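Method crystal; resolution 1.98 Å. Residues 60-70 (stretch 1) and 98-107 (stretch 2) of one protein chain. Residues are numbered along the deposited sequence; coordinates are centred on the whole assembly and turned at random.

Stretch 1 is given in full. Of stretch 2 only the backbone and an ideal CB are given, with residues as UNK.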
ATOM      1  N   VAL A  60       9.514  -2.813  17.662  1.00 14.35           N
ATOM      2  CA  VAL A  60       9.463  -1.377  17.788  1.00 15.30           C
ATOM      3  C   VAL A  60      10.755  -0.782  17.190  1.00 15.11           C
ATOM      4  O   VAL A  60      11.832  -1.350  17.396  1.00 12.86           O
ATOM      5  CB  VAL A  60       9.270  -1.010  19.258  1.00 16.14           C
ATOM      6  CG1 VAL A  60       9.082   0.441  19.437  1.00 19.42           C
ATOM      7  CG2 VAL A  60       7.993  -1.707  19.784  1.00 16.85           C
ATOM      8  N   PRO A  61      10.654   0.341  16.430  1.00 15.34           N
ATOM      9  CA  PRO A  61      11.877   0.932  15.901  1.00 15.21           C
ATOM     10  C   PRO A  61      12.921   1.205  17.006  1.00 15.55           C
ATOM     11  O   PRO A  61      12.565   1.667  18.083  1.00 15.70           O
ATOM     12  CB  PRO A  61      11.401   2.256  15.301  1.00 16.22           C
ATOM     13  CG  PRO A  61       9.978   2.097  15.013  1.00 16.66           C
ATOM     14  CD  PRO A  61       9.439   1.049  15.961  1.00 15.61           C
ATOM     15  N   TYR A  62      14.192   0.914  16.742  1.00 15.49           N
ATOM     16  CA  TYR A  62      15.291   1.244  17.672  1.00 15.98           C
ATOM     17  C   TYR A  62      15.231   0.560  19.032  1.00 16.04           C
ATOM     18  O   TYR A  62      15.863   0.996  20.004  1.00 13.93           O
ATOM     19  CB  TYR A  62      15.422   2.780  17.816  1.00 16.55           C
ATOM     20  CG  TYR A  62      15.859   3.378  16.493  1.00 17.97           C
ATOM     21  CD1 TYR A  62      17.165   3.198  16.041  1.00 18.77           C
ATOM     22  CD2 TYR A  62      14.957   4.066  15.676  1.00 20.29           C
ATOM     23  CE1 TYR A  62      17.584   3.716  14.808  1.00 21.95           C
ATOM     24  CE2 TYR A  62      15.351   4.597  14.436  1.00 21.65           C
ATOM     25  CZ  TYR A  62      16.679   4.408  14.015  1.00 23.87           C
ATOM     26  OH  TYR A  62      17.105   4.909  12.807  1.00 23.95           O
ATOM     27  N   LYS A  63      14.478  -0.534  19.102  1.00 16.71           N
ATOM     28  CA  LYS A  63      14.415  -1.331  20.321  1.00 17.76           C
ATOM     29  C   LYS A  63      15.814  -1.629  20.920  1.00 18.61           C
ATOM     30  O   LYS A  63      15.993  -1.521  22.135  1.00 18.34           O
ATOM     31  CB  LYS A  63      13.688  -2.667  20.066  1.00 18.35           C
ATOM     32  CG  LYS A  63      13.968  -3.724  21.141  1.00 20.68           C
ATOM     33  CD  LYS A  63      13.241  -3.422  22.426  1.00 22.95           C
ATOM     34  CE  LYS A  63      13.412  -4.570  23.468  1.00 22.89           C
ATOM     35  NZ  LYS A  63      12.545  -4.207  24.618  1.00 27.52           N
ATOM     36  N   ALA A  64      16.775  -2.025  20.077  1.00 18.72           N
ATOM     37  CA  ALA A  64      18.117  -2.387  20.552  1.00 19.30           C
ATOM     38  C   ALA A  64      18.803  -1.197  21.245  1.00 19.36           C
ATOM     39  O   ALA A  64      19.414  -1.375  22.304  1.00 19.16           O
ATOM     40  CB  ALA A  64      18.999  -2.923  19.398  1.00 18.81           C
ATOM     41  N   ASN A  65      18.668  -0.009  20.650  1.00 18.64           N
ATOM     42  CA  ASN A  65      19.200   1.232  21.201  1.00 19.86           C
ATOM     43  C   ASN A  65      18.706   1.445  22.624  1.00 19.15           C
ATOM     44  O   ASN A  65      19.452   1.916  23.490  1.00 18.18           O
ATOM     45  CB  ASN A  65      18.717   2.434  20.382  1.00 20.34           C
ATOM     46  CG  ASN A  65      19.593   2.742  19.190  1.00 23.04           C
ATOM     47  OD1 ASN A  65      20.200   1.851  18.594  1.00 28.00           O
ATOM     48  ND2 ASN A  65      19.644   4.014  18.813  1.00 23.09           N
ATOM     49  N   SER A  66      17.435   1.106  22.850  1.00 18.79           N
ATOM     50  CA  SER A  66      16.772   1.396  24.116  1.00 19.47           C
ATOM     51  C   SER A  66      17.293   0.618  25.330  1.00 20.35           C
ATOM     52  O   SER A  66      17.092   1.034  26.476  1.00 20.42           O
ATOM     53  CB  SER A  66      15.251   1.257  23.968  1.00 19.91           C
ATOM     54  OG  SER A  66      14.838  -0.100  24.027  1.00 18.95           O
ATOM     55  N   SER A  67      17.974  -0.500  25.079  1.00 20.97           N
ATOM     56  CA  SER A  67      18.643  -1.252  26.147  1.00 22.24           C
ATOM     57  C   SER A  67      19.685  -0.438  26.912  1.00 22.44           C
ATOM     58  O   SER A  67      20.007  -0.786  28.034  1.00 23.19           O
ATOM     59  CB  SER A  67      19.319  -2.507  25.585  1.00 23.45           C
ATOM     60  OG  SER A  67      20.472  -2.147  24.821  1.00 24.62           O
ATOM     61  N   LYS A  68      20.216   0.624  26.308  1.00 21.62           N
ATOM     62  CA  LYS A  68      21.215   1.479  26.962  1.00 21.43           C
ATOM     63  C   LYS A  68      20.597   2.663  27.689  1.00 19.79           C
ATOM     64  O   LYS A  68      21.330   3.468  28.292  1.00 20.13           O
ATOM     65  CB  LYS A  68      22.228   2.041  25.937  1.00 22.55           C
ATOM     66  CG  LYS A  68      23.121   1.001  25.208  1.00 26.76           C
ATOM     67  CD  LYS A  68      23.457   1.560  23.799  1.00 33.05           C
ATOM     68  CE  LYS A  68      24.762   1.030  23.184  1.00 36.35           C
ATOM     69  NZ  LYS A  68      24.715  -0.452  22.998  1.00 38.68           N
ATOM     70  N   TYR A  69      19.277   2.825  27.619  1.00 17.46           N
ATOM     71  CA  TYR A  69      18.624   3.992  28.244  1.00 16.34           C
ATOM     72  C   TYR A  69      18.600   3.858  29.755  1.00 15.34           C
ATOM     73  O   TYR A  69      18.502   2.764  30.279  1.00 15.02           O
ATOM     74  CB  TYR A  69      17.166   4.091  27.767  1.00 15.02           C
ATOM     75  CG  TYR A  69      16.982   4.500  26.324  1.00 14.54           C
ATOM     76  CD1 TYR A  69      18.083   4.688  25.466  1.00 13.94           C
ATOM     77  CD2 TYR A  69      15.683   4.657  25.801  1.00 11.06           C
ATOM     78  CE1 TYR A  69      17.884   5.036  24.117  1.00 14.22           C
ATOM     79  CE2 TYR A  69      15.477   5.013  24.466  1.00 13.39           C
ATOM     80  CZ  TYR A  69      16.591   5.185  23.628  1.00 15.09           C
ATOM     81  OH  TYR A  69      16.412   5.530  22.318  1.00 14.87           O
ATOM     82  N   ASN A  70      18.631   4.969  30.465  1.00 16.07           N
ATOM     83  CA  ASN A  70      18.524   4.930  31.926  1.00 17.06           C
ATOM     84  C   ASN A  70      17.274   4.242  32.429  1.00 17.03           C
ATOM     85  O   ASN A  70      17.343   3.453  33.354  1.00 17.08           O
ATOM     86  CB  ASN A  70      18.639   6.340  32.507  1.00 16.98           C
ATOM     87  CG  ASN A  70      20.019   6.925  32.291  1.00 18.26           C
ATOM     88  OD1 ASN A  70      20.190   7.927  31.605  1.00 20.96           O
ATOM     89  ND2 ASN A  70      21.011   6.281  32.859  1.00 16.79           N
ATOM     90  N   UNK A  98      23.198  11.604  25.874  1.00 14.83           N
ATOM     91  CA  UNK A  98      22.683  10.385  25.245  1.00 16.04           C
ATOM     92  C   UNK A  98      21.338  10.726  24.567  1.00 14.84           C
ATOM     93  O   UNK A  98      20.771  11.789  24.817  1.00 14.32           O
ATOM     94  CB  UNK A  98      22.518   9.263  26.272  1.00 16.04           C
ATOM     95  N   UNK A  99      20.879   9.867  23.674  1.00 13.81           N
ATOM     96  CA  UNK A  99      19.645  10.166  22.922  1.00 13.84           C
ATOM     97  C   UNK A  99      18.418  10.062  23.809  1.00 11.88           C
ATOM     98  O   UNK A  99      18.434   9.304  24.778  1.00 11.48           O
ATOM     99  CB  UNK A  99      19.499   9.219  21.729  1.00 13.84           C
ATOM    100  N   UNK A 100      17.393  10.850  23.502  1.00 11.56           N
ATOM    101  CA  UNK A 100      16.098  10.757  24.206  1.00 10.83           C
ATOM    102  C   UNK A 100      15.164   9.602  23.697  1.00 10.54           C
ATOM    103  O   UNK A 100      14.439   8.970  24.494  1.00 10.47           O
ATOM    104  CB  UNK A 100      15.367  12.093  24.060  1.00 10.83           C
ATOM    105  N   UNK A 101      15.168   9.351  22.381  1.00  9.42           N
ATOM    106  CA  UNK A 101      14.357   8.283  21.792  1.00  9.36           C
ATOM    107  C   UNK A 101      13.663   8.677  20.493  1.00  9.14           C
ATOM    108  O   UNK A 101      14.140   9.560  19.736  1.00  6.94           O
ATOM    109  CB  UNK A 101      13.302   7.828  22.803  1.00  9.36           C
ATOM    110  N   UNK A 102      12.529   8.015  20.238  1.00  8.55           N
ATOM    111  CA  UNK A 102      11.871   8.057  18.942  1.00  7.18           C
ATOM    112  C   UNK A 102      10.360   7.992  19.080  1.00  7.08           C
ATOM    113  O   UNK A 102       9.839   7.442  20.063  1.00  6.72           O
ATOM    114  CB  UNK A 102      12.365   6.909  18.059  1.00  7.18           C
ATOM    115  N   UNK A 103       9.681   8.542  18.073  1.00  7.42           N
ATOM    116  CA  UNK A 103       8.197   8.492  17.958  1.00  7.64           C
ATOM    117  C   UNK A 103       7.912   7.900  16.567  1.00  7.81           C
ATOM    118  O   UNK A 103       8.589   8.267  15.567  1.00  8.44           O
ATOM    119  CB  UNK A 103       7.553   9.869  18.129  1.00  7.64           C
ATOM    120  N   UNK A 104       6.936   6.993  16.483  1.00  8.56           N
ATOM    121  CA  UNK A 104       6.693   6.256  15.226  1.00  7.68           C
ATOM    122  C   UNK A 104       5.231   5.817  15.040  1.00  7.97           C
ATOM    123  O   UNK A 104       4.424   5.788  15.999  1.00  7.35           O
ATOM    124  CB  UNK A 104       7.594   5.020  15.178  1.00  7.68           C
ATOM    125  N   UNK A 105       4.873   5.502  13.805  1.00  6.90           N
ATOM    126  CA  UNK A 105       3.736   4.583  13.572  1.00  8.25           C
ATOM    127  C   UNK A 105       4.153   3.570  12.551  1.00  8.79           C
ATOM    128  O   UNK A 105       5.030   3.852  11.712  1.00  7.59           O
ATOM    129  CB  UNK A 105       2.482   5.326  13.107  1.00  8.25           C
ATOM    130  N   UNK A 106       3.473   2.417  12.559  1.00  9.34           N
ATOM    131  CA  UNK A 106       3.611   1.472  11.471  1.00  9.26           C
ATOM    132  C   UNK A 106       2.364   0.611  11.348  1.00  9.99           C
ATOM    133  O   UNK A 106       1.501   0.595  12.252  1.00 10.90           O
ATOM    134  CB  UNK A 106       4.848   0.596  11.677  1.00  9.26           C
ATOM    135  N   UNK A 107       2.268  -0.074  10.217  1.00  9.67           N
ATOM    136  CA  UNK A 107       1.180  -1.024   9.946  1.00  9.34           C
ATOM    137  C   UNK A 107       1.595  -2.107   8.973  1.00  9.42           C
ATOM    138  O   UNK A 107       2.598  -1.972   8.257  1.00  8.07           O
ATOM    139  CB  UNK A 107      -0.043  -0.288   9.396  1.00  9.34           C
TER

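Position 98 points its CA-to-CB bond toward stretch 1, yet nothing there lies within 5.5 Å of the ideal CB, so the backbone asks for little and many polar side chains would suit. It is Asn-98, which makes no close contact.

Position 99 also points toward stretch 1, and here the demand is specific. The ideal CB lies 4.8 Å from Tyr-69 OH, and the Asn-65 amide is within reach of a longer chain: Tyr-69 OH and the Asn-65 amide are two potential donors for one acceptor, and a charge is not required. An acceptor on a flexible stem would suit, Glu or Gln most readily. The residue is Glu-99, whose OE2 accepts from Tyr-69 OH at 2.7 Å and from Asn-65 ND2 at 2.9 Å. One carboxylate oxygen thus ties together two residues four apart in stretch 1.

Position 100 points away, and the contact leaves its identity open; it is Lys-100, with NZ bonded elsewhere in the structure.

Position 101 is decided by its backbone. With phi/psi of 138/-153, a CB would jam against the carbonyl O of the residue before, calling for glycine; the ideal CB lies 3.9 Å from Tyr-69 OH, which is close but no clash. In Gly-101 the CA lies 3.5 Å from Tyr-69 OH.

Position 102 starts the alternation of the strand, pointing toward stretch 1 with its ideal CB 4.5 Å from Tyr-62 CD2. The exposed ring face invites a flat partner, so Phe, Tyr, Trp or perhaps His would suit. Tyr-102 makes an offset stack on Tyr-62, centroids 3.9 Å apart and planes only 11° from parallel. Tyr-102 OH gives a weak hydrogen bond to Glu-99 OE1 at 2.8 Å, so the carboxylate's other oxygen is engaged within its own stretch.

Position 103 points away and is free as far as this contact goes; it is Val-103.

Position 104 turns back toward stretch 1, its ideal CB 3.8 Å from Pro-61 CG. A proline ring with Val-60 beside it favours an apolar surface, aliphatic or, better, aromatic. Tyr-104 lays a ring face against the proline: Pro-61 CD sits 3.6 Å from the ring centroid of Tyr-104, 9° off the normal, a CH-pi contact. Val-60 CG1 adds an apolar contact with Tyr-104 CE2 at 3.6 Å.

Position 105 points away, so this contact sets no preference; it is Tyr-105.

Position 106 faces stretch 1 across open space, so only a long chain would touch. Lys-106 brings its CE to 4.3 Å from Pro-61 CD.

Position 107 is out of reach and unconstrained here: Gly-107.

Stretch 2, residues 98-107: NEKGYVYYKG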
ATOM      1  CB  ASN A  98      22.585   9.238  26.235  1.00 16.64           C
ATOM      2  CG  ASN A  98      23.951   8.573  26.504  1.00 20.70           C
ATOM      3  OD1 ASN A  98      24.976   8.901  25.878  1.00 24.44           O
ATOM      4  ND2 ASN A  98      23.953   7.620  27.389  1.00 19.71           N
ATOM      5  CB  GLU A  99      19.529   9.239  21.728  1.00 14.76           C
ATOM      6  CG  GLU A  99      19.316   7.774  22.050  1.00 15.85           C
ATOM      7  CD  GLU A  99      19.096   6.951  20.759  1.00 18.30           C
ATOM      8  OE1 GLU A  99      19.310   7.480  19.643  1.00 21.77           O
ATOM      9  OE2 GLU A  99      18.693   5.790  20.877  1.00 14.24           O
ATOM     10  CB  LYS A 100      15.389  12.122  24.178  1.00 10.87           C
ATOM     11  CG  LYS A 100      13.955  12.136  24.699  1.00 12.40           C
ATOM     12  CD  LYS A 100      13.840  11.848  26.234  1.00 10.67           C
ATOM     13  CE  LYS A 100      12.405  12.037  26.675  1.00  8.41           C
ATOM     14  NZ  LYS A 100      12.278  11.847  28.140  1.00  7.16           N
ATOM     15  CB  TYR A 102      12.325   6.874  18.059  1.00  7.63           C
ATOM     16  CG  TYR A 102      13.821   6.808  17.861  1.00 10.83           C
ATOM     17  CD1 TYR A 102      14.404   7.417  16.757  1.00 11.80           C
ATOM     18  CD2 TYR A 102      14.656   6.157  18.796  1.00 12.76           C
ATOM     19  CE1 TYR A 102      15.769   7.384  16.568  1.00 17.45           C
ATOM     20  CE2 TYR A 102      16.048   6.137  18.613  1.00 14.92           C
ATOM     21  CZ  TYR A 102      16.575   6.745  17.492  1.00 17.42           C
ATOM     22  OH  TYR A 102      17.939   6.764  17.277  1.00 19.79           O
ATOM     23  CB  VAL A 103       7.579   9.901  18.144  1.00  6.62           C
ATOM     24  CG1 VAL A 103       6.017   9.885  17.991  1.00  7.57           C
ATOM     25  CG2 VAL A 103       7.977  10.490  19.561  1.00  7.58           C
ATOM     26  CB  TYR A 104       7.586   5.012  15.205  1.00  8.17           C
ATOM     27  CG  TYR A 104       7.097   3.958  16.175  1.00 10.09           C
ATOM     28  CD1 TYR A 104       6.264   2.910  15.734  1.00 10.87           C
ATOM     29  CD2 TYR A 104       7.393   4.042  17.530  1.00  9.20           C
ATOM     30  CE1 TYR A 104       5.757   1.981  16.627  1.00 11.72           C
ATOM     31  CE2 TYR A 104       6.914   3.104  18.418  1.00  7.77           C
ATOM     32  CZ  TYR A 104       6.074   2.091  17.955  1.00  8.02           C
ATOM     33  OH  TYR A 104       5.577   1.149  18.820  1.00 11.62           O
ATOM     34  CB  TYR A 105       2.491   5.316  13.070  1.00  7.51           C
ATOM     35  CG  TYR A 105       2.458   5.628  11.559  1.00  9.77           C
ATOM     36  CD1 TYR A 105       1.848   4.744  10.642  1.00  6.50           C
ATOM     37  CD2 TYR A 105       2.968   6.836  11.072  1.00  9.50           C
ATOM     38  CE1 TYR A 105       1.814   5.028   9.248  1.00  6.81           C
ATOM     39  CE2 TYR A 105       2.906   7.160   9.682  1.00  6.05           C
ATOM     40  CZ  TYR A 105       2.304   6.236   8.790  1.00 10.25           C
ATOM     41  OH  TYR A 105       2.252   6.506   7.458  1.00  6.58           O
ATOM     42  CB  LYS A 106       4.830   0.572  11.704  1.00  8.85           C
ATOM     43  CG  LYS A 106       4.706  -0.234  13.039  1.00 10.41           C
ATOM     44  CD  LYS A 106       5.580  -1.490  13.056  1.00 16.04           C
ATOM     45  CE  LYS A 106       7.027  -1.194  13.196  1.00 15.70           C
ATOM     46  NZ  LYS A 106       7.852  -2.454  12.993  1.00 17.07           N
TER
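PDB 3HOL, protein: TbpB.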